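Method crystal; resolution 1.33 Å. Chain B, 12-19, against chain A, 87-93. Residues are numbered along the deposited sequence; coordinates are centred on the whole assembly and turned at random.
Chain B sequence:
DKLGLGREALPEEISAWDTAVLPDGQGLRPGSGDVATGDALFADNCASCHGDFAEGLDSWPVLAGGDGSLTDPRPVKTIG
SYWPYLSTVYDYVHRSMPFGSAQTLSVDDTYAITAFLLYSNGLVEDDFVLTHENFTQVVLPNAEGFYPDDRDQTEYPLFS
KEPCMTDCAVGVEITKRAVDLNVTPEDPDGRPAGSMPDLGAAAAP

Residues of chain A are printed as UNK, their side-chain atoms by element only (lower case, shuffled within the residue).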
ATOM      1  N   GLU B  12      21.098 -16.584  32.080  1.00 13.27           N
ATOM      2  CA  GLU B  12      21.968 -15.481  31.671  1.00 13.46           C
ATOM      3  C   GLU B  12      21.265 -14.599  30.669  1.00 13.18           C
ATOM      4  O   GLU B  12      21.482 -13.404  30.647  1.00 13.47           O
ATOM      5  CB  GLU B  12      23.264 -15.982  31.020  1.00 13.86           C
ATOM      6  CG  GLU B  12      24.206 -16.703  31.945  1.00 15.28           C
ATOM      7  CD  GLU B  12      23.965 -18.203  32.060  1.00 16.26           C
ATOM      8  OE1 GLU B  12      22.899 -18.724  31.625  1.00 18.34           O
ATOM      9  OE2 GLU B  12      24.860 -18.864  32.635  1.00 21.07           O
ATOM     10  N   GLU B  13      20.470 -15.211  29.796  1.00 12.26           N
ATOM     11  CA  GLU B  13      19.755 -14.471  28.771  1.00 11.53           C
ATOM     12  C   GLU B  13      18.609 -13.660  29.365  1.00 10.88           C
ATOM     13  O   GLU B  13      18.461 -12.471  29.063  1.00 10.96           O
ATOM     14  CB  GLU B  13      19.249 -15.433  27.712  1.00 11.49           C
ATOM     15  CG  GLU B  13      20.363 -16.044  26.906  1.00 12.17           C
ATOM     16  CD  GLU B  13      19.927 -17.187  26.014  1.00 13.16           C
ATOM     17  OE1 GLU B  13      18.892 -17.828  26.288  1.00 12.95           O
ATOM     18  OE2 GLU B  13      20.673 -17.508  25.065  1.00 13.44           O
ATOM     19  N   ILE B  14      17.823 -14.282  30.233  1.00 10.33           N
ATOM     20  CA  ILE B  14      16.745 -13.590  30.914  1.00 10.90           C
ATOM     21  C   ILE B  14      17.309 -12.425  31.725  1.00 10.58           C
ATOM     22  O   ILE B  14      16.749 -11.313  31.705  1.00 11.93           O
ATOM     23  CB  ILE B  14      15.923 -14.540  31.809  1.00 11.60           C
ATOM     24  CG1 ILE B  14      15.259 -15.615  30.943  1.00 12.22           C
ATOM     25  CG2 ILE B  14      14.904 -13.766  32.636  1.00 13.80           C
ATOM     26  CD1 ILE B  14      14.779 -16.849  31.703  1.00 14.35           C
ATOM     27  N   SER B  15      18.391 -12.671  32.467  1.00 11.36           N
ATOM     28  CA  SER B  15      19.011 -11.614  33.266  1.00 11.84           C
ATOM     29  C   SER B  15      19.483 -10.439  32.405  1.00 10.84           C
ATOM     30  O   SER B  15      19.429  -9.284  32.829  1.00 11.98           O
ATOM     31  CB  SER B  15      20.204 -12.189  34.047  1.00 12.47           C
ATOM     32  OG  SER B  15      20.836 -11.193  34.825  1.00 17.62           O
ATOM     33  N   ALA B  16      19.998 -10.731  31.212  1.00 10.29           N
ATOM     34  CA  ALA B  16      20.532  -9.686  30.342  1.00  9.82           C
ATOM     35  C   ALA B  16      19.448  -8.741  29.840  1.00  9.90           C
ATOM     36  O   ALA B  16      19.710  -7.540  29.711  1.00 11.34           O
ATOM     37  CB  ALA B  16      21.270 -10.291  29.145  1.00 10.62           C
ATOM     38  N   TRP B  17      18.285  -9.294  29.504  1.00  9.75           N
ATOM     39  CA  TRP B  17      17.214  -8.515  28.866  1.00  9.85           C
ATOM     40  C   TRP B  17      16.089  -8.077  29.790  1.00 10.29           C
ATOM     41  O   TRP B  17      15.486  -7.026  29.547  1.00 11.07           O
ATOM     42  CB  TRP B  17      16.663  -9.257  27.648  1.00  9.97           C
ATOM     43  CG  TRP B  17      17.471  -9.055  26.395  1.00  9.78           C
ATOM     44  CD1 TRP B  17      18.745  -8.574  26.303  1.00  8.85           C
ATOM     45  CD2 TRP B  17      17.089  -9.402  25.058  1.00  8.59           C
ATOM     46  NE1 TRP B  17      19.149  -8.542  24.989  1.00  9.33           N
ATOM     47  CE2 TRP B  17      18.145  -9.040  24.211  1.00  8.35           C
ATOM     48  CE3 TRP B  17      15.934  -9.930  24.490  1.00  9.01           C
ATOM     49  CZ2 TRP B  17      18.086  -9.221  22.832  1.00 10.10           C
ATOM     50  CZ3 TRP B  17      15.888 -10.113  23.133  1.00  9.56           C
ATOM     51  CH2 TRP B  17      16.938  -9.732  22.318  1.00  9.39           C
ATOM     52  N   ASP B  18      15.792  -8.837  30.837  1.00  9.46           N
ATOM     53  CA  ASP B  18      14.726  -8.431  31.750  1.00 10.01           C
ATOM     54  C   ASP B  18      15.314  -7.664  32.914  1.00 10.46           C
ATOM     55  O   ASP B  18      15.781  -8.244  33.900  1.00 11.65           O
ATOM     56  CB  ASP B  18      13.897  -9.612  32.238  1.00 10.20           C
ATOM     57  CG  ASP B  18      12.703  -9.170  33.069  1.00 10.85           C
ATOM     58  OD1 ASP B  18      12.647  -7.977  33.435  1.00 12.31           O
ATOM     59  OD2 ASP B  18      11.818 -10.001  33.351  1.00 14.42           O
ATOM     60  N   THR B  19      15.352  -6.340  32.760  1.00 10.81           N
ATOM     61  CA  THR B  19      15.811  -5.447  33.818  1.00 12.43           C
ATOM     62  C   THR B  19      14.694  -4.526  34.318  1.00 11.68           C
ATOM     63  O   THR B  19      14.973  -3.541  35.025  1.00 13.88           O
ATOM     64  CB  THR B  19      17.024  -4.606  33.353  1.00 13.89           C
ATOM     65  OG1 THR B  19      16.648  -3.819  32.224  1.00 16.34           O
ATOM     66  CG2 THR B  19      18.198  -5.506  32.982  1.00 16.02           C
TER
ATOM     67  N   UNK A  87      17.868 -10.664  14.984  1.00  9.77           N
ATOM     68  CA  UNK A  87      16.632 -10.541  15.732  1.00  9.22           C
ATOM     69  C   UNK A  87      16.426 -11.708  16.706  1.00  9.46           C
ATOM     70  O   UNK A  87      16.639 -12.862  16.365  1.00 10.15           O
ATOM     71  c   UNK A  87      12.126 -11.265  16.396  1.00  9.08           C
ATOM     72  c   UNK A  87      12.484  -8.929  16.506  1.00  9.09           C
ATOM     73  c   UNK A  87      13.667  -9.095  15.847  1.00  9.20           C
ATOM     74  c   UNK A  87      15.441 -10.486  14.767  1.00  9.23           C
ATOM     75  c   UNK A  87      13.320 -11.433  15.736  1.00  9.65           C
ATOM     76  c   UNK A  87      11.713 -10.017  16.782  1.00  8.18           C
ATOM     77  c   UNK A  87      14.115 -10.343  15.449  1.00  8.40           C
ATOM     78  o   UNK A  87      10.518  -9.919  17.452  1.00  9.74           O
ATOM     79  N   UNK A  88      15.999 -11.390  17.920  1.00  8.81           N
ATOM     80  CA  UNK A  88      15.570 -12.405  18.876  1.00  9.26           C
ATOM     81  C   UNK A  88      14.334 -11.896  19.597  1.00  9.07           C
ATOM     82  O   UNK A  88      14.264 -10.721  19.947  1.00  9.82           O
ATOM     83  c   UNK A  88      19.812 -14.947  17.380  1.00 12.73           C
ATOM     84  n   UNK A  88      19.175 -15.167  18.526  1.00 13.41           N
ATOM     85  n   UNK A  88      21.022 -15.465  17.197  1.00 15.72           N
ATOM     86  c   UNK A  88      17.856 -14.650  18.856  1.00 11.52           C
ATOM     87  c   UNK A  88      16.659 -12.675  19.913  1.00  9.29           C
ATOM     88  c   UNK A  88      17.976 -13.230  19.388  1.00 11.44           C
ATOM     89  n   UNK A  88      19.245 -14.242  16.399  1.00 13.14           N
ATOM     90  N   UNK A  89      13.371 -12.784  19.837  1.00  9.14           N
ATOM     91  CA  UNK A  89      12.192 -12.477  20.652  1.00  9.07           C
ATOM     92  C   UNK A  89      12.170 -13.403  21.858  1.00  9.04           C
ATOM     93  O   UNK A  89      12.190 -14.616  21.713  1.00 10.22           O
ATOM     94  c   UNK A  89      10.893 -12.645  19.850  1.00  9.68           C
ATOM     95  c   UNK A  89       9.575 -12.427  20.613  1.00  9.76           C
ATOM     96  c   UNK A  89       8.351 -12.831  19.809  1.00 13.08           C
ATOM     97  c   UNK A  89       9.488 -10.949  21.002  1.00 11.15           C
ATOM     98  N   UNK A  90      12.074 -12.810  23.032  1.00  8.09           N
ATOM     99  CA  UNK A  90      12.067 -13.529  24.296  1.00  8.79           C
ATOM    100  C   UNK A  90      10.698 -13.421  24.914  1.00  9.13           C
ATOM    101  O   UNK A  90      10.072 -12.366  24.876  1.00  9.55           O
ATOM    102  c   UNK A  90      15.830 -13.396  26.964  1.00 13.58           C
ATOM    103  c   UNK A  90      13.112 -13.509  26.646  1.00 10.29           C
ATOM    104  c   UNK A  90      13.117 -12.932  25.235  1.00  8.74           C
ATOM    105  s   UNK A  90      14.357 -12.768  27.755  1.00 11.26           S
ATOM    106  N   UNK A  91      10.214 -14.535  25.473  1.00  9.08           N
ATOM    107  CA  UNK A  91       9.010 -14.549  26.321  1.00 10.39           C
ATOM    108  C   UNK A  91       9.421 -15.081  27.677  1.00 10.43           C
ATOM    109  O   UNK A  91       9.989 -16.167  27.758  1.00 11.39           O
ATOM    110  c   UNK A  91       7.871 -15.414  25.742  1.00 11.44           C
ATOM    111  c   UNK A  91       7.480 -14.907  24.349  1.00 12.93           C
ATOM    112  c   UNK A  91       6.661 -15.354  26.646  1.00 12.57           C
ATOM    113  c   UNK A  91       6.323 -15.629  23.673  1.00 15.52           C
ATOM    114  N   UNK A  92       9.182 -14.308  28.731  1.00  9.92           N
ATOM    115  CA  UNK A  92       9.634 -14.705  30.071  1.00  9.86           C
ATOM    116  C   UNK A  92       8.665 -14.204  31.120  1.00 10.59           C
ATOM    117  O   UNK A  92       7.648 -13.586  30.809  1.00 11.71           O
ATOM    118  c   UNK A  92      11.167 -12.762  30.678  1.00 10.59           C
ATOM    119  c   UNK A  92      11.077 -14.235  30.344  1.00 10.34           C
ATOM    120  o   UNK A  92      10.900 -11.908  29.833  1.00 12.10           O
ATOM    121  n   UNK A  92      11.590 -12.455  31.893  1.00 12.32           N
ATOM    122  N   UNK A  93       8.938 -14.540  32.368  1.00 11.04           N
ATOM    123  CA  UNK A  93       8.134 -14.098  33.503  1.00 10.65           C
ATOM    124  C   UNK A  93       7.223 -15.210  33.973  1.00 10.48           C
ATOM    125  O   UNK A  93       7.663 -16.359  34.142  1.00 11.98           O
TER

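Position 87 of chain A carries eight side-chain atoms, a single carbon leading to a six-carbon ring that bears one oxygen at the far end. Its CA-to-CB bond points away from chain B, and no atom of the ring comes within contact distance of the helix. A phenol on one methylene identifies Y87(A).

At position 88 the side chain is a run of three carbons, then a nitrogen, then a carbon carrying two further nitrogens. The CA-to-CB bond points toward chain B, but the end of the chain leads away. Contact is therefore confined to the base: CB lies 3.8 Å from CH2 of W17(B), and the backbone O lies 3.6 Å from CZ3 of W17(B), at the edge of the indole and near its plane. The guanidinium group makes this R88(A). Its NH1 donates a hydrogen bond of 2.9 Å to O of Y87(A), while NE and NH2 are satisfied elsewhere in the structure.

Position 89 has four side-chain carbons, forked at the second. Its CA-to-CB bond points away from chain B, as expected where side chains alternate along an extended chain, and the side chain touches nothing on chain B. The fork one carbon beyond CB defines L89(A).

Position 90 shows an unbranched chain of two carbons, a sulfur and a terminal carbon; its CA-to-CB bond points toward chain B. The terminal carbon lies 3.5 Å from O of E13(B) and 3.9 Å from N of I14(B), and the sulfur is 4.4 Å from CG1 of I14(B). Nearer the backbone, CB sits 4.2 Å from CE3 of W17(B). A thioether in this place can only be M90(A); with chi1 and chi2 both t, it extends across to the helix before chi3 turns to m.

At position 91 four carbons fork at the first, one arm being two carbons long. The side chain is out of reach of chain B. Branching at CB with unequal arms gives I91(A).

Position 92 has two side-chain carbons, the second bearing one oxygen and one nitrogen, and its CA-to-CB bond points toward chain B. The nitrogen lies 3.6 Å from CG2 of I14(B) and 2.9 Å from OD2 of D18(B). A short carboxamide is N92(A), whose ND2 donates a hydrogen bond to that carboxylate oxygen at an N-H...O angle of 156°.

Position 93 has no side-chain atoms. Its phi/psi of 102/-132 would jam a CB against the carbonyl oxygen of the preceding residue, so the backbone itself calls for G93(A).

The helix and strand cross almost at right angles, their axes approaching to 10.0 Å, and the two stretches bury 345 Å² in total. M90(A) bridges much of that gap, packing against the helix between E13(B) and W17(B), while W17(B) reaches back along the strand to R88(A). D18(B), the first residue to leave helical geometry, receives the hydrogen bond from N92(A), adding a directional polar link to an otherwise largely apolar contact.

Chain A (87-93) YRLMING
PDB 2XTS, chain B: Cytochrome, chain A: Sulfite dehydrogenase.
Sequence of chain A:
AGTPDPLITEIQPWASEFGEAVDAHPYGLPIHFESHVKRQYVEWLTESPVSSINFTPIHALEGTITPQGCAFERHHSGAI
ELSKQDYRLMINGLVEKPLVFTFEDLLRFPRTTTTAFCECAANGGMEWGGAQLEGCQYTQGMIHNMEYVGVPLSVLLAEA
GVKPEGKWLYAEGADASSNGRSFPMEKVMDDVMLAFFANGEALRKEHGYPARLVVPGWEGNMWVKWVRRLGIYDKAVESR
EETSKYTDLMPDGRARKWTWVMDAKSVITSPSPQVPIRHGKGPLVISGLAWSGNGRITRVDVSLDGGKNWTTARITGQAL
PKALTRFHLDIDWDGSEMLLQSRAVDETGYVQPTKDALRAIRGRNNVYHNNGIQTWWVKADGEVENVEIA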